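Local coordinates for protein titin heart isoform N2-B (Homo sapiens, PDB 2BK8) that probably serves as a structural immunoglobulin-like module at the M-band end of titin, the giant protein that spans the half-sarcomere of muscle, at residues A[25-39]-A[68-81]. Residues are numbered along the deposited sequence; the frame is centred on the assembly and turned at random.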
loop_
_atom_site.group_PDB
_atom_site.type_symbol
_atom_site.label_atom_id
_atom_site.label_comp_id
_atom_site.label_asym_id
_atom_site.label_seq_id
_atom_site.Cartn_x
_atom_site.Cartn_y
_atom_site.Cartn_z
ATOM N N ILE A 25 3.205 1.376 11.309
ATOM C CA ILE A 25 2.553 2.530 11.975
ATOM C C ILE A 25 2.998 2.740 13.418
ATOM O O ILE A 25 3.040 1.796 14.211
ATOM C CB ILE A 25 0.994 2.427 11.816
ATOM C CG1 ILE A 25 0.625 2.530 10.331
ATOM C CG2 ILE A 25 0.298 3.581 12.512
ATOM C CD1 ILE A 25 -0.313 1.423 9.786
ATOM N N GLU A 26 3.349 3.993 13.742
ATOM C CA GLU A 26 3.660 4.389 15.120
ATOM C C GLU A 26 2.394 4.918 15.786
ATOM O O GLU A 26 1.615 5.652 15.162
ATOM C CB GLU A 26 4.771 5.431 15.127
ATOM C CG GLU A 26 6.118 5.044 14.503
ATOM C CD GLU A 26 6.745 3.736 15.040
ATOM O OE1 GLU A 26 6.866 3.567 16.273
ATOM O OE2 GLU A 26 7.167 2.900 14.205
ATOM N N ASN A 27 2.210 4.559 17.061
ATOM C CA ASN A 27 1.088 5.008 17.910
ATOM C C ASN A 27 -0.308 4.687 17.354
ATOM O O ASN A 27 -1.254 5.485 17.469
ATOM C CB ASN A 27 1.218 6.492 18.311
ATOM C CG ASN A 27 2.598 6.851 18.848
ATOM O OD1 ASN A 27 2.914 6.589 20.010
ATOM N ND2 ASN A 27 3.408 7.510 18.015
ATOM N N TYR A 28 -0.405 3.516 16.721
ATOM C CA TYR A 28 -1.687 2.884 16.419
ATOM C C TYR A 28 -2.480 2.558 17.700
ATOM O O TYR A 28 -1.903 2.387 18.792
ATOM C CB TYR A 28 -1.454 1.622 15.576
ATOM C CG TYR A 28 -0.626 0.562 16.273
ATOM C CD1 TYR A 28 -1.230 -0.410 17.068
ATOM C CD2 TYR A 28 0.768 0.550 16.165
ATOM C CE1 TYR A 28 -0.465 -1.369 17.725
ATOM C CE2 TYR A 28 1.529 -0.413 16.795
ATOM C CZ TYR A 28 0.922 -1.366 17.573
ATOM O OH TYR A 28 1.678 -2.320 18.223
ATOM N N ASP A 29 -3.804 2.490 17.571
ATOM C CA ASP A 29 -4.675 2.060 18.673
ATOM C C ASP A 29 -5.935 1.333 18.159
ATOM O O ASP A 29 -6.003 0.960 16.974
ATOM C CB ASP A 29 -5.009 3.229 19.623
ATOM C CG ASP A 29 -5.880 4.307 18.978
ATOM O OD1 ASP A 29 -6.480 4.091 17.907
ATOM O OD2 ASP A 29 -5.992 5.392 19.587
ATOM N N GLN A 30 -6.916 1.142 19.046
ATOM C CA GLN A 30 -8.138 0.402 18.712
ATOM C C GLN A 30 -9.007 1.075 17.656
ATOM O O GLN A 30 -9.882 0.420 17.088
ATOM C CB GLN A 30 -8.977 0.054 19.967
ATOM C CG GLN A 30 -9.638 1.239 20.702
ATOM C CD GLN A 30 -11.018 1.628 20.150
ATOM O OE1 GLN A 30 -11.855 0.772 19.855
ATOM N NE2 GLN A 30 -11.257 2.928 20.029
ATOM N N SER A 31 -8.792 2.366 17.401
ATOM C CA SER A 31 -9.579 3.060 16.373
ATOM C C SER A 31 -8.899 3.141 14.987
ATOM O O SER A 31 -9.511 3.593 14.005
ATOM C CB SER A 31 -10.030 4.450 16.870
ATOM O OG SER A 31 -8.994 5.405 16.741
ATOM N N THR A 32 -7.646 2.689 14.892
ATOM C CA THR A 32 -6.883 2.766 13.647
ATOM C C THR A 32 -7.514 1.925 12.520
ATOM O O THR A 32 -7.776 0.740 12.724
ATOM C CB THR A 32 -5.422 2.321 13.880
ATOM O OG1 THR A 32 -4.855 3.107 14.938
ATOM C CG2 THR A 32 -4.595 2.495 12.616
ATOM N N GLN A 33 -7.768 2.550 11.360
ATOM C CA GLN A 33 -8.273 1.884 10.128
ATOM C C GLN A 33 -7.337 2.211 8.946
ATOM O O GLN A 33 -6.951 3.360 8.759
ATOM C CB GLN A 33 -9.718 2.313 9.782
ATOM C CG GLN A 33 -10.238 1.749 8.420
ATOM C CD GLN A 33 -11.597 2.301 7.993
ATOM O OE1 GLN A 33 -11.716 3.468 7.580
ATOM N NE2 GLN A 33 -12.629 1.457 8.073
ATOM N N VAL A 34 -7.014 1.210 8.121
ATOM C CA VAL A 34 -6.060 1.401 7.011
ATOM C C VAL A 34 -6.747 1.151 5.687
ATOM O O VAL A 34 -7.512 0.187 5.572
ATOM C CB VAL A 34 -4.884 0.397 7.112
ATOM C CG1 VAL A 34 -3.941 0.493 5.874
ATOM C CG2 VAL A 34 -4.131 0.602 8.404
ATOM N N THR A 35 -6.531 2.050 4.723
ATOM C CA THR A 35 -7.063 1.860 3.358
ATOM C C THR A 35 -5.930 2.124 2.357
ATOM O O THR A 35 -5.219 3.138 2.451
ATOM C CB THR A 35 -8.257 2.834 3.061
ATOM O OG1 THR A 35 -9.268 2.717 4.081
ATOM C CG2 THR A 35 -8.901 2.541 1.699
ATOM N N TRP A 36 -5.775 1.228 1.380
ATOM C CA TRP A 36 -4.781 1.431 0.302
ATOM C C TRP A 36 -5.436 1.961 -0.988
ATOM O O TRP A 36 -6.617 1.692 -1.250
ATOM C CB TRP A 36 -4.048 0.125 -0.009
ATOM C CG TRP A 36 -3.154 -0.398 1.081
ATOM C CD1 TRP A 36 -3.536 -1.087 2.196
ATOM C CD2 TRP A 36 -1.722 -0.262 1.157
ATOM N NE1 TRP A 36 -2.424 -1.406 2.953
ATOM C CE2 TRP A 36 -1.302 -0.921 2.333
ATOM C CE3 TRP A 36 -0.750 0.324 0.317
ATOM C CZ2 TRP A 36 0.065 -1.039 2.701
ATOM C CZ3 TRP A 36 0.610 0.234 0.681
ATOM C CH2 TRP A 36 1.004 -0.441 1.896
ATOM N N TYR A 37 -4.660 2.707 -1.784
ATOM C CA TYR A 37 -5.100 3.218 -3.100
ATOM C C TYR A 37 -4.028 2.962 -4.166
ATOM O O TYR A 37 -2.838 3.008 -3.885
ATOM C CB TYR A 37 -5.419 4.722 -3.061
ATOM C CG TYR A 37 -6.504 5.141 -2.077
ATOM C CD1 TYR A 37 -7.801 5.469 -2.504
ATOM C CD2 TYR A 37 -6.215 5.251 -0.709
ATOM C CE1 TYR A 37 -8.782 5.864 -1.586
ATOM C CE2 TYR A 37 -7.173 5.606 0.180
ATOM C CZ TYR A 37 -8.455 5.910 -0.240
ATOM O OH TYR A 37 -9.390 6.304 0.723
ATOM N N PHE A 38 -4.470 2.671 -5.387
ATOM C CA PHE A 38 -3.600 2.704 -6.566
ATOM C C PHE A 38 -4.031 3.883 -7.421
ATOM O O PHE A 38 -5.140 3.886 -7.964
ATOM C CB PHE A 38 -3.713 1.395 -7.367
ATOM C CG PHE A 38 -2.938 1.392 -8.690
ATOM C CD1 PHE A 38 -1.651 1.935 -8.781
ATOM C CD2 PHE A 38 -3.501 0.810 -9.831
ATOM C CE1 PHE A 38 -0.936 1.937 -9.978
ATOM C CE2 PHE A 38 -2.775 0.770 -11.041
ATOM C CZ PHE A 38 -1.505 1.349 -11.118
ATOM N N GLY A 39 -3.159 4.879 -7.562
ATOM C CA GLY A 39 -3.573 6.134 -8.196
ATOM C C GLY A 39 -4.867 6.633 -7.559
ATOM O O GLY A 39 -4.915 6.802 -6.330
ATOM N N LEU A 68 -0.427 -2.323 -16.670
ATOM C CA LEU A 68 -1.413 -1.415 -16.026
ATOM C C LEU A 68 -1.068 -1.050 -14.588
ATOM O O LEU A 68 -1.506 -0.017 -14.093
ATOM C CB LEU A 68 -2.816 -2.006 -16.017
ATOM C CG LEU A 68 -3.523 -2.153 -17.366
ATOM C CD1 LEU A 68 -4.848 -2.862 -17.134
ATOM C CD2 LEU A 68 -3.774 -0.809 -18.066
ATOM N N ASP A 69 -0.301 -1.920 -13.926
ATOM C CA ASP A 69 -0.012 -1.792 -12.495
ATOM C C ASP A 69 1.092 -0.787 -12.152
ATOM O O ASP A 69 1.283 -0.491 -10.975
ATOM C CB ASP A 69 0.267 -3.199 -11.863
ATOM C CG ASP A 69 -0.943 -4.135 -11.983
ATOM O OD1 ASP A 69 -2.100 -3.686 -11.727
ATOM O OD2 ASP A 69 -0.753 -5.314 -12.377
ATOM N N ASP A 70 1.796 -0.278 -13.170
ATOM C CA ASP A 70 2.862 0.722 -12.993
ATOM C C ASP A 70 2.241 2.059 -12.531
ATOM O O ASP A 70 1.358 2.611 -13.206
ATOM C CB ASP A 70 3.693 0.849 -14.291
ATOM C CG ASP A 70 4.927 1.757 -14.145
ATOM O OD1 ASP A 70 4.749 2.927 -13.729
ATOM O OD2 ASP A 70 6.061 1.307 -14.475
ATOM N N GLY A 71 2.700 2.559 -11.379
ATOM C CA GLY A 71 2.273 3.872 -10.828
ATOM C C GLY A 71 2.559 4.078 -9.346
ATOM O O GLY A 71 3.541 3.534 -8.786
ATOM N N THR A 72 1.683 4.856 -8.707
ATOM C CA THR A 72 1.854 5.252 -7.310
ATOM C C THR A 72 0.838 4.577 -6.386
ATOM O O THR A 72 -0.367 4.604 -6.683
ATOM C CB THR A 72 1.740 6.779 -7.167
ATOM O OG1 THR A 72 2.691 7.424 -8.029
ATOM C CG2 THR A 72 2.006 7.188 -5.734
ATOM N N TYR A 73 1.328 4.002 -5.273
ATOM C CA TYR A 73 0.478 3.311 -4.275
ATOM C C TYR A 73 0.516 4.116 -2.964
ATOM O O TYR A 73 1.588 4.597 -2.578
ATOM C CB TYR A 73 0.959 1.851 -4.070
ATOM C CG TYR A 73 0.669 0.984 -5.282
ATOM C CD1 TYR A 73 -0.403 0.102 -5.283
ATOM C CD2 TYR A 73 1.430 1.115 -6.451
ATOM C CE1 TYR A 73 -0.722 -0.656 -6.439
ATOM C CE2 TYR A 73 1.132 0.355 -7.603
ATOM C CZ TYR A 73 0.061 -0.515 -7.586
ATOM O OH TYR A 73 -0.197 -1.258 -8.743
ATOM N N ARG A 74 -0.643 4.312 -2.325
ATOM C CA ARG A 74 -0.769 5.094 -1.070
ATOM C C ARG A 74 -1.334 4.201 0.023
ATOM O O ARG A 74 -2.289 3.464 -0.205
ATOM C CB ARG A 74 -1.709 6.294 -1.264
ATOM C CG ARG A 74 -2.096 7.112 -0.000
ATOM C CD ARG A 74 -3.109 8.213 -0.394
ATOM N NE ARG A 74 -3.453 9.140 0.682
ATOM C CZ ARG A 74 -4.121 10.282 0.505
ATOM N NH1 ARG A 74 -4.510 10.662 -0.711
ATOM N NH2 ARG A 74 -4.384 11.072 1.532
ATOM N N CYS A 75 -0.732 4.260 1.210
ATOM C CA CYS A 75 -1.315 3.649 2.425
ATOM C C CYS A 75 -1.855 4.792 3.268
ATOM O O CYS A 75 -1.078 5.649 3.751
ATOM C CB CYS A 75 -0.246 2.891 3.223
ATOM S SG CYS A 75 -0.855 2.103 4.757
ATOM N N LYS A 76 -3.180 4.842 3.405
ATOM C CA LYS A 76 -3.852 5.876 4.224
ATOM C C LYS A 76 -4.305 5.354 5.597
ATOM O O LYS A 76 -5.076 4.394 5.709
ATOM C CB LYS A 76 -5.043 6.536 3.460
ATOM C CG LYS A 76 -5.723 7.667 4.249
ATOM C CD LYS A 76 -6.887 8.249 3.443
ATOM C CE LYS A 76 -7.673 9.258 4.258
ATOM N NZ LYS A 76 -8.286 10.339 3.415
ATOM N N VAL A 77 -3.854 6.033 6.654
ATOM C CA VAL A 77 -4.133 5.605 8.029
ATOM C C VAL A 77 -4.961 6.642 8.769
ATOM O O VAL A 77 -4.631 7.819 8.758
ATOM C CB VAL A 77 -2.830 5.251 8.790
ATOM C CG1 VAL A 77 -3.159 4.359 9.901
ATOM C CG2 VAL A 77 -1.878 4.450 7.838
ATOM N N VAL A 78 -6.072 6.204 9.360
ATOM C CA VAL A 78 -7.017 7.114 10.028
ATOM C C VAL A 78 -7.395 6.557 11.387
ATOM O O VAL A 78 -7.710 5.370 11.507
ATOM C CB VAL A 78 -8.322 7.318 9.190
ATOM C CG1 VAL A 78 -9.305 8.236 9.893
ATOM C CG2 VAL A 78 -7.998 7.868 7.823
ATOM N N ASN A 79 -7.334 7.416 12.405
ATOM C CA ASN A 79 -7.975 7.151 13.701
ATOM C C ASN A 79 -8.792 8.303 14.254
ATOM O O ASN A 79 -9.122 9.240 13.528
ATOM C CB ASN A 79 -7.006 6.578 14.752
ATOM C CG ASN A 79 -5.977 7.573 15.245
ATOM O OD1 ASN A 79 -5.859 8.698 14.749
ATOM N ND2 ASN A 79 -5.207 7.146 16.240
ATOM N N ASP A 80 -9.105 8.209 15.548
ATOM C CA ASP A 80 -9.956 9.159 16.274
ATOM C C ASP A 80 -9.294 10.510 16.517
ATOM O O ASP A 80 -9.930 11.440 17.052
ATOM C CB ASP A 80 -10.356 8.544 17.618
ATOM C CG ASP A 80 -11.507 7.550 17.504
ATOM O OD1 ASP A 80 -12.094 7.391 16.412
ATOM O OD2 ASP A 80 -11.850 6.940 18.537
ATOM N N TYR A 81 -8.020 10.618 16.164
ATOM C CA TYR A 81 -7.230 11.820 16.442
ATOM C C TYR A 81 -6.780 12.549 15.183
ATOM O O TYR A 81 -6.611 13.770 15.202
ATOM C CB TYR A 81 -6.029 11.480 17.328
ATOM C CG TYR A 81 -6.422 11.003 18.710
ATOM C CD1 TYR A 81 -7.053 11.862 19.610
ATOM C CD2 TYR A 81 -6.171 9.692 19.115
ATOM C CE1 TYR A 81 -7.423 11.430 20.881
ATOM C CE2 TYR A 81 -6.536 9.251 20.389
ATOM C CZ TYR A 81 -7.161 10.123 21.261
ATOM O OH TYR A 81 -7.525 9.697 22.521
HETATM O O HOH W 1 -2.058 6.573 -4.922
#
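Thr72 O is held by two donors, Gly39 N at 2.9 Å, with a nearly linear N-H...O angle of 177°, and a water at 3.1 Å that also donates to Gly39 O. The Gly39 N to Thr72 O bond closes one end of an antiparallel pairing of strands 33-38 and 71-78, the C and F strands of an immunoglobulin I-set sandwich, continued by hydrogen-bonded pairs Tyr37-Arg74, Thr35-Lys76 and Gln33-Val78.

The face carrying Val34, Trp36, Phe38, Tyr73, Cys75 and Val77 turns toward the second sheet, where Ala58 and Leu60 touch Trp36. Cys75 CB lies over one face of the indole, 3.7 Å from the centroid of the Trp36 six-membered ring, a CH-pi contact, with SG over the same ring. Tyr73 makes a tyrosine corner: its OH donates to Asp69 O (2.8 Å), in the carbonyl plane on a lone pair. Phe38 CG, anti to the backbone N (chi1 175°), carries its ring across Tyr73; the planes are 15° apart but offset until the rings hardly overlap, centroids 4.5 Å apart, and Tyr73 OH sits over the centre of the Phe38 face. A phenylalanine in place of Tyr73 lacks the hydroxyl that donates to Asp69 O, and the 3-10 segment ending there would probably be less firmly tied to the strand. Asp69 OD2 meanwhile accepts from Thr66 N and forms a salt bridge with Lys48.

At the other end, Ser31 N donates to Asp29 OD1 (2.9 Å), two residues back, defining an Asx turn; OD1 also accepts from Ser31 OG (3.1 Å) on its syn side, and that OG accepts from Asp80 N (3.0 Å).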